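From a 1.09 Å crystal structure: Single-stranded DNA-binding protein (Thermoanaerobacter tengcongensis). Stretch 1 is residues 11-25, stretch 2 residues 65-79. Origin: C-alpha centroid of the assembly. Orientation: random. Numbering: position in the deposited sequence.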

ATOM      1  N   ASN A  11      -0.182  15.642  10.265  1.00 16.53           N
ATOM      2  CA  ASN A  11      -0.311  15.073  11.554  1.00 12.35           C
ATOM      3  C   ASN A  11      -0.389  13.564  11.509  1.00 10.12           C
ATOM      4  O   ASN A  11      -0.561  12.933  12.557  1.00 10.79           O
ATOM      5  CB  ASN A  11      -1.494  15.618  12.317  1.00 13.64           C
ATOM      6  CG  ASN A  11      -2.817  15.188  11.790  1.00 13.78           C
ATOM      7  OD1 ASN A  11      -2.898  14.594  10.734  1.00 15.53           O
ATOM      8  ND2 ASN A  11      -3.885  15.462  12.564  1.00 15.74           N
ATOM      9  N   ASN A  12      -0.285  12.946  10.331  1.00 10.20           N
ATOM     10  CA  ASN A  12      -0.440  11.520  10.170  1.00  9.60           C
ATOM     11  C   ASN A  12       0.226  11.188   8.846  1.00 10.09           C
ATOM     12  O   ASN A  12      -0.363  11.371   7.774  1.00 11.64           O
ATOM     13  CB  ASN A  12      -1.896  11.131  10.217  1.00  9.94           C
ATOM     14  CG  ASN A  12      -2.151   9.675  10.053  1.00 10.09           C
ATOM     15  OD1 ASN A  12      -1.268   8.929   9.575  1.00 10.95           O
ATOM     16  ND2 ASN A  12      -3.330   9.238  10.448  1.00 10.81           N
ATOM     17  N   THR A  13       1.472  10.709   8.910  1.00 10.35           N
ATOM     18  CA  THR A  13       2.211  10.431   7.708  1.00 11.80           C
ATOM     19  C   THR A  13       3.011   9.149   7.944  1.00 10.62           C
ATOM     20  O   THR A  13       3.645   8.973   8.959  1.00 13.47           O
ATOM     21  CB  THR A  13       3.113  11.588   7.298  1.00 15.61           C
ATOM     22  OG1 THR A  13       3.850  11.290   6.105  1.00 19.79           O
ATOM     23  CG2 THR A  13       4.116  11.910   8.409  1.00 21.13           C
ATOM     24  N   VAL A  14       3.007   8.330   6.919  1.00 10.51           N
ATOM     25  CA  VAL A  14       3.723   7.065   6.887  1.00  9.76           C
ATOM     26  C   VAL A  14       4.539   7.025   5.602  1.00  9.97           C
ATOM     27  O   VAL A  14       3.998   7.288   4.534  1.00 12.20           O
ATOM     28  CB  VAL A  14       2.729   5.871   6.856  1.00 11.57           C
ATOM     29  CG1 VAL A  14       3.528   4.539   6.844  1.00 13.53           C
ATOM     30  CG2 VAL A  14       1.790   5.934   8.049  1.00 12.67           C
ATOM     31  N   THR A  15       5.819   6.703   5.708  1.00  9.22           N
ATOM     32  CA  THR A  15       6.666   6.448   4.521  1.00  9.96           C
ATOM     33  C   THR A  15       7.214   5.041   4.657  1.00  9.51           C
ATOM     34  O   THR A  15       7.800   4.690   5.693  1.00 10.33           O
ATOM     35  CB  THR A  15       7.771   7.483   4.388  1.00 13.68           C
ATOM     36  OG1 THR A  15       7.190   8.782   4.263  1.00 19.36           O
ATOM     37  CG2 THR A  15       8.591   7.196   3.126  1.00 17.25           C
ATOM     38  N   LEU A  16       7.073   4.259   3.582  1.00  9.44           N
ATOM     39  CA  LEU A  16       7.538   2.872   3.540  1.00  9.29           C
ATOM     40  C   LEU A  16       8.279   2.630   2.242  1.00  9.68           C
ATOM     41  O   LEU A  16       7.847   3.117   1.180  1.00 11.14           O
ATOM     42  CB  LEU A  16       6.363   1.904   3.595  1.00 10.10           C
ATOM     43  CG  LEU A  16       5.451   2.029   4.830  1.00 10.86           C
ATOM     44  CD1 LEU A  16       4.230   1.171   4.641  1.00 12.48           C
ATOM     45  CD2 LEU A  16       6.169   1.651   6.116  1.00 12.20           C
ATOM     46  N   VAL A  17       9.337   1.836   2.297  1.00  9.04           N
ATOM     47  CA  VAL A  17       9.986   1.308   1.095  1.00  9.29           C
ATOM     48  C   VAL A  17      10.026  -0.183   1.255  1.00  9.56           C
ATOM     49  O   VAL A  17      10.582  -0.706   2.229  1.00 10.75           O
ATOM     50  CB  VAL A  17      11.396   1.868   0.907  1.00 10.85           C
ATOM     51  CG1 VAL A  17      11.974   1.274  -0.389  1.00 12.71           C
ATOM     52  CG2 VAL A  17      11.406   3.386   0.852  1.00 11.58           C
ATOM     53  N   GLY A  18       9.431  -0.919   0.327  1.00  9.87           N
ATOM     54  CA  GLY A  18       9.439  -2.367   0.406  1.00 10.37           C
ATOM     55  C   GLY A  18       8.876  -3.000  -0.851  1.00 10.43           C
ATOM     56  O   GLY A  18       8.796  -2.338  -1.905  1.00 11.47           O
ATOM     57  N   LYS A  19       8.529  -4.269  -0.753  1.00 10.71           N
ATOM     58  CA  LYS A  19       8.097  -5.032  -1.906  1.00 11.46           C
ATOM     59  C   LYS A  19       6.668  -5.488  -1.757  1.00 10.57           C
ATOM     60  O   LYS A  19       6.208  -5.889  -0.687  1.00 10.96           O
ATOM     61  CB  LYS A  19       8.985  -6.273  -2.110  1.00 15.32           C
ATOM     62  CG  LYS A  19      10.364  -5.866  -2.667  1.00 18.00           C
ATOM     63  CD  LYS A  19      11.281  -6.981  -2.963  1.00 22.78           C
ATOM     64  CE  LYS A  19      12.694  -6.502  -3.297  1.00 29.87           C
ATOM     65  NZ  LYS A  19      13.380  -7.665  -3.930  1.00 42.91           N
ATOM     66  N   VAL A  20       5.919  -5.452  -2.857  1.00 10.59           N
ATOM     67  CA  VAL A  20       4.575  -5.989  -2.894  1.00 10.94           C
ATOM     68  C   VAL A  20       4.664  -7.457  -2.548  1.00 10.59           C
ATOM     69  O   VAL A  20       5.366  -8.213  -3.264  1.00 12.73           O
ATOM     70  CB  VAL A  20       3.921  -5.747  -4.273  1.00 11.45           C
ATOM     71  CG1 VAL A  20       2.532  -6.403  -4.341  1.00 12.97           C
ATOM     72  CG2 VAL A  20       3.851  -4.249  -4.607  1.00 12.12           C
ATOM     73  N   PHE A  21       3.986  -7.886  -1.513  1.00 10.85           N
ATOM     74  CA  PHE A  21       4.105  -9.245  -0.962  1.00 11.08           C
ATOM     75  C   PHE A  21       2.919 -10.104  -1.277  1.00 11.38           C
ATOM     76  O   PHE A  21       3.029 -11.306  -1.506  1.00 12.41           O
ATOM     77  CB  PHE A  21       4.353  -9.132   0.529  1.00 11.56           C
ATOM     78  CG  PHE A  21       4.749 -10.449   1.201  1.00 11.78           C
ATOM     79  CD1 PHE A  21       5.955 -11.051   0.885  1.00 13.43           C
ATOM     80  CD2 PHE A  21       3.905 -11.028   2.133  1.00 11.74           C
ATOM     81  CE1 PHE A  21       6.294 -12.243   1.553  1.00 14.75           C
ATOM     82  CE2 PHE A  21       4.274 -12.195   2.756  1.00 12.90           C
ATOM     83  CZ  PHE A  21       5.450 -12.803   2.455  1.00 14.15           C
ATOM     84  N   THR A  22       1.725  -9.528  -1.257  1.00 13.30           N
ATOM     85  CA  THR A  22       0.517 -10.188  -1.703  1.00 13.04           C
ATOM     86  C   THR A  22      -0.076  -9.312  -2.825  1.00 13.03           C
ATOM     87  O   THR A  22       0.183  -8.121  -2.888  1.00 14.24           O
ATOM     88  CB  THR A  22      -0.492 -10.369  -0.573  1.00 13.00           C
ATOM     89  OG1 THR A  22      -1.008  -9.079  -0.182  1.00 13.79           O
ATOM     90  CG2 THR A  22       0.083 -11.093   0.629  1.00 14.37           C
ATOM     91  N   PRO A  23      -0.844  -9.908  -3.740  1.00 13.91           N
ATOM     92  CA  PRO A  23      -1.301  -9.139  -4.904  1.00 15.05           C
ATOM     93  C   PRO A  23      -2.377  -8.106  -4.544  1.00 14.39           C
ATOM     94  O   PRO A  23      -3.121  -8.230  -3.592  1.00 15.79           O
ATOM     95  CB  PRO A  23      -1.860 -10.160  -5.843  1.00 16.65           C
ATOM     96  CG  PRO A  23      -2.201 -11.294  -4.960  1.00 18.83           C
ATOM     97  CD  PRO A  23      -1.231 -11.330  -3.850  1.00 14.62           C
ATOM     98  N   LEU A  24      -2.496  -7.129  -5.414  1.00 14.79           N
ATOM     99  CA  LEU A  24      -3.595  -6.167  -5.259  1.00 15.53           C
ATOM    100  C   LEU A  24      -4.918  -6.902  -5.366  1.00 15.72           C
ATOM    101  O   LEU A  24      -5.219  -7.613  -6.318  1.00 21.97           O
ATOM    102  CB  LEU A  24      -3.501  -5.039  -6.278  1.00 17.28           C
ATOM    103  CG  LEU A  24      -2.696  -3.807  -5.784  1.00 18.04           C
ATOM    104  CD1 LEU A  24      -1.248  -4.238  -5.622  1.00 17.88           C
ATOM    105  CD2 LEU A  24      -2.913  -2.665  -6.746  1.00 21.94           C
ATOM    106  N   GLU A  25      -5.753  -6.744  -4.350  1.00 15.61           N
ATOM    107  CA  GLU A  25      -7.033  -7.435  -4.284  1.00 17.77           C
ATOM    108  C   GLU A  25      -8.069  -6.352  -4.251  1.00 18.03           C
ATOM    109  O   GLU A  25      -7.996  -5.433  -3.424  1.00 18.58           O
ATOM    110  CB  GLU A  25      -7.063  -8.358  -3.068  1.00 20.49           C
ATOM    111  CG  GLU A  25      -6.106  -9.548  -3.254  1.00 27.83           C
ATOM    112  CD  GLU A  25      -5.922 -10.681  -2.275  1.00 29.91           C
ATOM    113  OE1 GLU A  25      -6.751 -10.642  -1.301  1.00 36.70           O
ATOM    114  OE2 GLU A  25      -5.040 -11.650  -2.387  1.00 31.99           O
TER
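Stretch 2, residues 65-79: NLEVGTRVKIEGQLR

A β-strand at the side of another must find a partner for every inward-facing N-H and C=O, and the pairing of residues 65-79 with residues 11-25 illustrates how thoroughly this can be done, both along the regular ladder and beyond its ends. Stretch 2 opens as a loop, passes through a type II turn from E67 to T70, and then runs extended from R71 through R79. This strand lies antiparallel to strand 14-20, their N-to-C directions making an angle of 166° and their axes approaching to 4.7 Å. Together the two stretches bury 1132 Å².

The register sets V14 against G76, L16 against I74 and G18 against V72, and each of these pairs closes a two-bond ring. V14 N donates to G76 O at 2.8 Å, while G76 N returns a bond to V14 O at 2.9 Å. At the next pair, L16 N reaches I74 O at 2.9 Å and I74 N reaches L16 O at 2.8 Å; at the third, G18 N to V72 O measures 3.1 Å and V72 N to G18 O 2.9 Å. Between them fall the non-hydrogen-bonded pairs T15-E75, V17-K73 and K19-R71, with CA-CA separations of 4.6, 4.4 and 4.3 Å. Here CA-H groups approach carbonyls already engaged by amides, as with T15 CA and I74 O at 3.3 Å.

The side chains of these alternate pairs share one face of the sheet, where T15 CG2 packs 3.7 Å from K73 CE and V17 CG2 lies 3.9 Å from K73 CG. V14, L16, V72 and I74 project to the other face.

Where the ladder ends, side chains and the turn supply the missing partners. The N12 carboxamide imitates a peptide group: its OD1 accepts from L78 N at 2.9 Å, and its ND2 donates to L78 O, also at 2.9 Å, so both backbone polar atoms of L78 are satisfied by one side chain. Beside it, T13 OG1 donates to E75 OE1 over a short 2.6 Å.

At the opposite end, V20 N donates to T70 O at 2.8 Å and V20 O accepts from G69 N at 2.9 Å. The turn is also closed from within, for E67 O accepts from T70 N at 3.0 Å and from T70 OG1 at 2.7 Å. G69 has phi/psi of 98/-13°, a conformation in which a CB would be jammed against the preceding carbonyl oxygen. V68, within the turn, places its CG2 3.9 Å from P23 CD and 4.3 Å from V20 CG1.

Water completes the account where direct bonds do not reach. One molecule accepts from L24 N and donates to L66 O, at 2.8 Å each, close to the apolar contact of L24 CD1 with L66 CB at 3.8 Å. Another accepts from K19 NZ and donates to G69 O, both at 2.9 Å, thereby tying a strand side chain to the turn.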

ATOM      1  N   ASN A  65       2.735  -1.003 -12.865  1.00 28.68           N
ATOM      2  CA  ASN A  65       2.359  -2.377 -12.563  1.00 31.31           C
ATOM      3  C   ASN A  65       2.802  -2.558 -11.120  1.00 27.88           C
ATOM      4  O   ASN A  65       3.947  -2.200 -10.755  1.00 28.65           O
ATOM      5  CB  ASN A  65       2.948  -3.342 -13.612  1.00 35.31           C
ATOM      6  CG  ASN A  65       3.194  -4.731 -13.040  1.00 41.19           C
ATOM      7  OD1 ASN A  65       4.015  -4.945 -12.131  1.00 44.81           O
ATOM      8  ND2 ASN A  65       2.453  -5.670 -13.626  1.00 51.69           N
ATOM      9  N   LEU A  66       1.877  -3.083 -10.319  1.00 24.69           N
ATOM     10  CA  LEU A  66       2.170  -3.531  -8.971  1.00 19.90           C
ATOM     11  C   LEU A  66       2.034  -5.054  -8.783  1.00 18.87           C
ATOM     12  O   LEU A  66       1.435  -5.506  -7.792  1.00 20.40           O
ATOM     13  CB  LEU A  66       1.262  -2.734  -8.023  1.00 19.92           C
ATOM     14  CG  LEU A  66       1.462  -1.211  -8.110  1.00 20.64           C
ATOM     15  CD1 LEU A  66       0.417  -0.559  -7.181  1.00 24.24           C
ATOM     16  CD2 LEU A  66       2.877  -0.799  -7.772  1.00 23.44           C
ATOM     17  N   GLU A  67       2.675  -5.844  -9.615  1.00 19.86           N
ATOM     18  CA  GLU A  67       2.723  -7.281  -9.419  1.00 20.24           C
ATOM     19  C   GLU A  67       3.534  -7.626  -8.147  1.00 16.98           C
ATOM     20  O   GLU A  67       4.407  -6.868  -7.700  1.00 16.91           O
ATOM     21  CB  GLU A  67       3.275  -8.039 -10.596  1.00 27.47           C
ATOM     22  CG  GLU A  67       2.192  -8.649 -11.537  1.00 38.98           C
ATOM     23  CD  GLU A  67       2.671  -9.721 -12.485  1.00 42.08           C
ATOM     24  OE1 GLU A  67       2.007 -10.238 -13.422  1.00 49.67           O
ATOM     25  OE2 GLU A  67       3.866 -10.115 -12.288  1.00 50.62           O
ATOM     26  N   VAL A  68       3.277  -8.763  -7.578  1.00 16.50           N
ATOM     27  CA  VAL A  68       4.073  -9.298  -6.461  1.00 15.54           C
ATOM     28  C   VAL A  68       5.536  -9.245  -6.798  1.00 15.08           C
ATOM     29  O   VAL A  68       5.895  -9.623  -7.935  1.00 18.75           O
ATOM     30  CB  VAL A  68       3.614 -10.691  -6.052  1.00 16.80           C
ATOM     31  CG1 VAL A  68       4.607 -11.287  -5.077  1.00 19.23           C
ATOM     32  CG2 VAL A  68       2.216 -10.583  -5.481  1.00 20.72           C
ATOM     33  N   GLY A  69       6.372  -8.716  -5.886  1.00 14.64           N
ATOM     34  CA  GLY A  69       7.766  -8.550  -6.054  1.00 14.93           C
ATOM     35  C   GLY A  69       8.186  -7.153  -6.476  1.00 14.13           C
ATOM     36  O   GLY A  69       9.339  -6.837  -6.394  1.00 16.84           O
ATOM     37  N   THR A  70       7.223  -6.339  -6.904  1.00 13.53           N
ATOM     38  CA  THR A  70       7.541  -4.952  -7.288  1.00 13.06           C
ATOM     39  C   THR A  70       8.009  -4.182  -6.062  1.00 11.74           C
ATOM     40  O   THR A  70       7.382  -4.274  -4.999  1.00 12.14           O
ATOM     41  CB  THR A  70       6.273  -4.270  -7.866  1.00 13.26           C
ATOM     42  OG1 THR A  70       5.809  -5.001  -8.984  1.00 15.83           O
ATOM     43  CG2 THR A  70       6.503  -2.831  -8.282  1.00 14.94           C
ATOM     44  N   ARG A  71       9.070  -3.395  -6.207  1.00 12.13           N
ATOM     45  CA  ARG A  71       9.578  -2.568  -5.114  1.00 11.19           C
ATOM     46  C   ARG A  71       9.010  -1.164  -5.283  1.00 10.51           C
ATOM     47  O   ARG A  71       9.014  -0.622  -6.375  1.00 10.77           O
ATOM     48  CB  ARG A  71      11.095  -2.545  -5.155  1.00 12.37           C
ATOM     49  CG  ARG A  71      11.683  -1.967  -3.907  1.00 12.81           C
ATOM     50  CD  ARG A  71      13.177  -2.000  -4.032  1.00 15.75           C
ATOM     51  NE  ARG A  71      13.812  -1.586  -2.813  1.00 15.86           N
ATOM     52  CZ  ARG A  71      14.973  -0.938  -2.748  1.00 16.18           C
ATOM     53  NH1 ARG A  71      15.653  -0.532  -3.808  1.00 18.33           N
ATOM     54  NH2 ARG A  71      15.452  -0.684  -1.554  1.00 19.16           N
ATOM     55  N   VAL A  72       8.568  -0.591  -4.163  1.00 10.46           N
ATOM     56  CA  VAL A  72       7.878   0.690  -4.179  1.00  9.97           C
ATOM     57  C   VAL A  72       8.298   1.511  -2.964  1.00 10.07           C
ATOM     58  O   VAL A  72       8.658   0.997  -1.918  1.00 11.53           O
ATOM     59  CB  VAL A  72       6.361   0.522  -4.201  1.00 11.60           C
ATOM     60  CG1 VAL A  72       5.882  -0.156  -5.442  1.00 14.15           C
ATOM     61  CG2 VAL A  72       5.845  -0.230  -2.974  1.00 13.04           C
ATOM     62  N   LYS A  73       8.177   2.823  -3.151  1.00  9.99           N
ATOM     63  CA  LYS A  73       8.141   3.773  -2.040  1.00  9.76           C
ATOM     64  C   LYS A  73       6.719   4.303  -1.957  1.00 10.07           C
ATOM     65  O   LYS A  73       6.170   4.783  -2.972  1.00 11.61           O
ATOM     66  CB  LYS A  73       9.111   4.911  -2.226  1.00 10.98           C
ATOM     67  CG  LYS A  73       9.113   5.915  -1.100  1.00 11.90           C
ATOM     68  CD  LYS A  73      10.141   6.991  -1.271  1.00 15.79           C
ATOM     69  CE  LYS A  73      10.190   7.948  -0.143  1.00 15.32           C
ATOM     70  NZ  LYS A  73      11.098   9.110  -0.358  1.00 19.54           N
ATOM     71  N   ILE A  74       6.115   4.250  -0.776  1.00  9.93           N
ATOM     72  CA  ILE A  74       4.777   4.703  -0.526  1.00 10.34           C
ATOM     73  C   ILE A  74       4.787   5.776   0.528  1.00 10.48           C
ATOM     74  O   ILE A  74       5.473   5.622   1.558  1.00 12.15           O
ATOM     75  CB  ILE A  74       3.860   3.564  -0.061  1.00 11.81           C
ATOM     76  CG1 ILE A  74       3.749   2.522  -1.194  1.00 15.22           C
ATOM     77  CG2 ILE A  74       2.503   3.996   0.394  1.00 14.68           C
ATOM     78  CD1 ILE A  74       3.131   1.241  -0.797  1.00 16.98           C
ATOM     79  N   GLU A  75       4.028   6.836   0.318  1.00 10.84           N
ATOM     80  CA  GLU A  75       3.671   7.777   1.340  1.00 11.06           C
ATOM     81  C   GLU A  75       2.169   7.686   1.535  1.00 10.53           C
ATOM     82  O   GLU A  75       1.418   7.680   0.563  1.00 11.29           O
ATOM     83  CB  GLU A  75       4.040   9.238   1.060  1.00 14.18           C
ATOM     84  CG  GLU A  75       3.928  10.110   2.343  1.00 17.72           C
ATOM     85  CD  GLU A  75       2.589  10.598   2.801  1.00 18.11           C
ATOM     86  OE1 GLU A  75       2.361  10.836   4.010  1.00 22.16           O
ATOM     87  OE2 GLU A  75       1.669  10.702   1.935  1.00 19.06           O
ATOM     88  N   GLY A  76       1.697   7.711   2.776  1.00 11.08           N
ATOM     89  CA  GLY A  76       0.287   7.711   3.023  1.00 11.66           C
ATOM     90  C   GLY A  76      -0.069   8.003   4.465  1.00 10.90           C
ATOM     91  O   GLY A  76       0.743   8.429   5.234  1.00 15.78           O
ATOM     92  N   GLN A  77      -1.323   7.784   4.746  1.00 11.30           N
ATOM     93  CA  GLN A  77      -1.953   8.111   6.009  1.00 11.65           C
ATOM     94  C   GLN A  77      -2.298   6.818   6.718  1.00 10.39           C
ATOM     95  O   GLN A  77      -2.904   5.931   6.079  1.00 12.26           O
ATOM     96  CB  GLN A  77      -3.240   8.892   5.743  1.00 13.69           C
ATOM     97  CG  GLN A  77      -3.958   9.493   6.920  1.00 14.65           C
ATOM     98  CD  GLN A  77      -5.178  10.304   6.496  1.00 16.96           C
ATOM     99  OE1 GLN A  77      -5.963   9.831   5.677  1.00 26.46           O
ATOM    100  NE2 GLN A  77      -5.283  11.505   6.963  1.00 18.74           N
ATOM    101  N   LEU A  78      -2.011   6.659   7.998  1.00  9.82           N
ATOM    102  CA  LEU A  78      -2.412   5.457   8.716  1.00  9.43           C
ATOM    103  C   LEU A  78      -3.867   5.655   9.144  1.00  9.41           C
ATOM    104  O   LEU A  78      -4.166   6.558   9.921  1.00 10.72           O
ATOM    105  CB  LEU A  78      -1.529   5.196   9.929  1.00 10.85           C
ATOM    106  CG  LEU A  78      -1.708   3.892  10.651  1.00 11.63           C
ATOM    107  CD1 LEU A  78      -1.437   2.692   9.735  1.00 13.51           C
ATOM    108  CD2 LEU A  78      -0.801   3.806  11.886  1.00 13.58           C
ATOM    109  N   ARG A  79      -4.749   4.805   8.623  1.00  9.83           N
ATOM    110  CA  ARG A  79      -6.176   4.918   8.859  1.00 10.30           C
ATOM    111  C   ARG A  79      -6.717   3.721   9.604  1.00 10.40           C
ATOM    112  O   ARG A  79      -6.316   2.582   9.371  1.00 12.10           O
ATOM    113  CB  ARG A  79      -6.954   5.044   7.535  1.00 11.11           C
ATOM    114  CG  ARG A  79      -6.730   6.324   6.810  1.00 12.14           C
ATOM    115  CD  ARG A  79      -7.701   6.475   5.627  1.00 13.71           C
ATOM    116  NE  ARG A  79      -7.511   7.732   4.953  1.00 15.14           N
ATOM    117  CZ  ARG A  79      -8.344   8.182   3.997  1.00 16.07           C
ATOM    118  NH1 ARG A  79      -9.412   7.471   3.671  1.00 16.70           N
ATOM    119  NH2 ARG A  79      -8.054   9.337   3.435  1.00 20.52           N
TER
HETATM  120  O   HOH W   1      -4.853  13.120   9.475  1.00 17.25           O
HETATM  121  O   HOH W   2      11.499  -8.755  -5.816  0.50 34.70           O
HETATM  122  O   HOH W   3      -0.741  -7.228  -7.643  1.00 20.84           O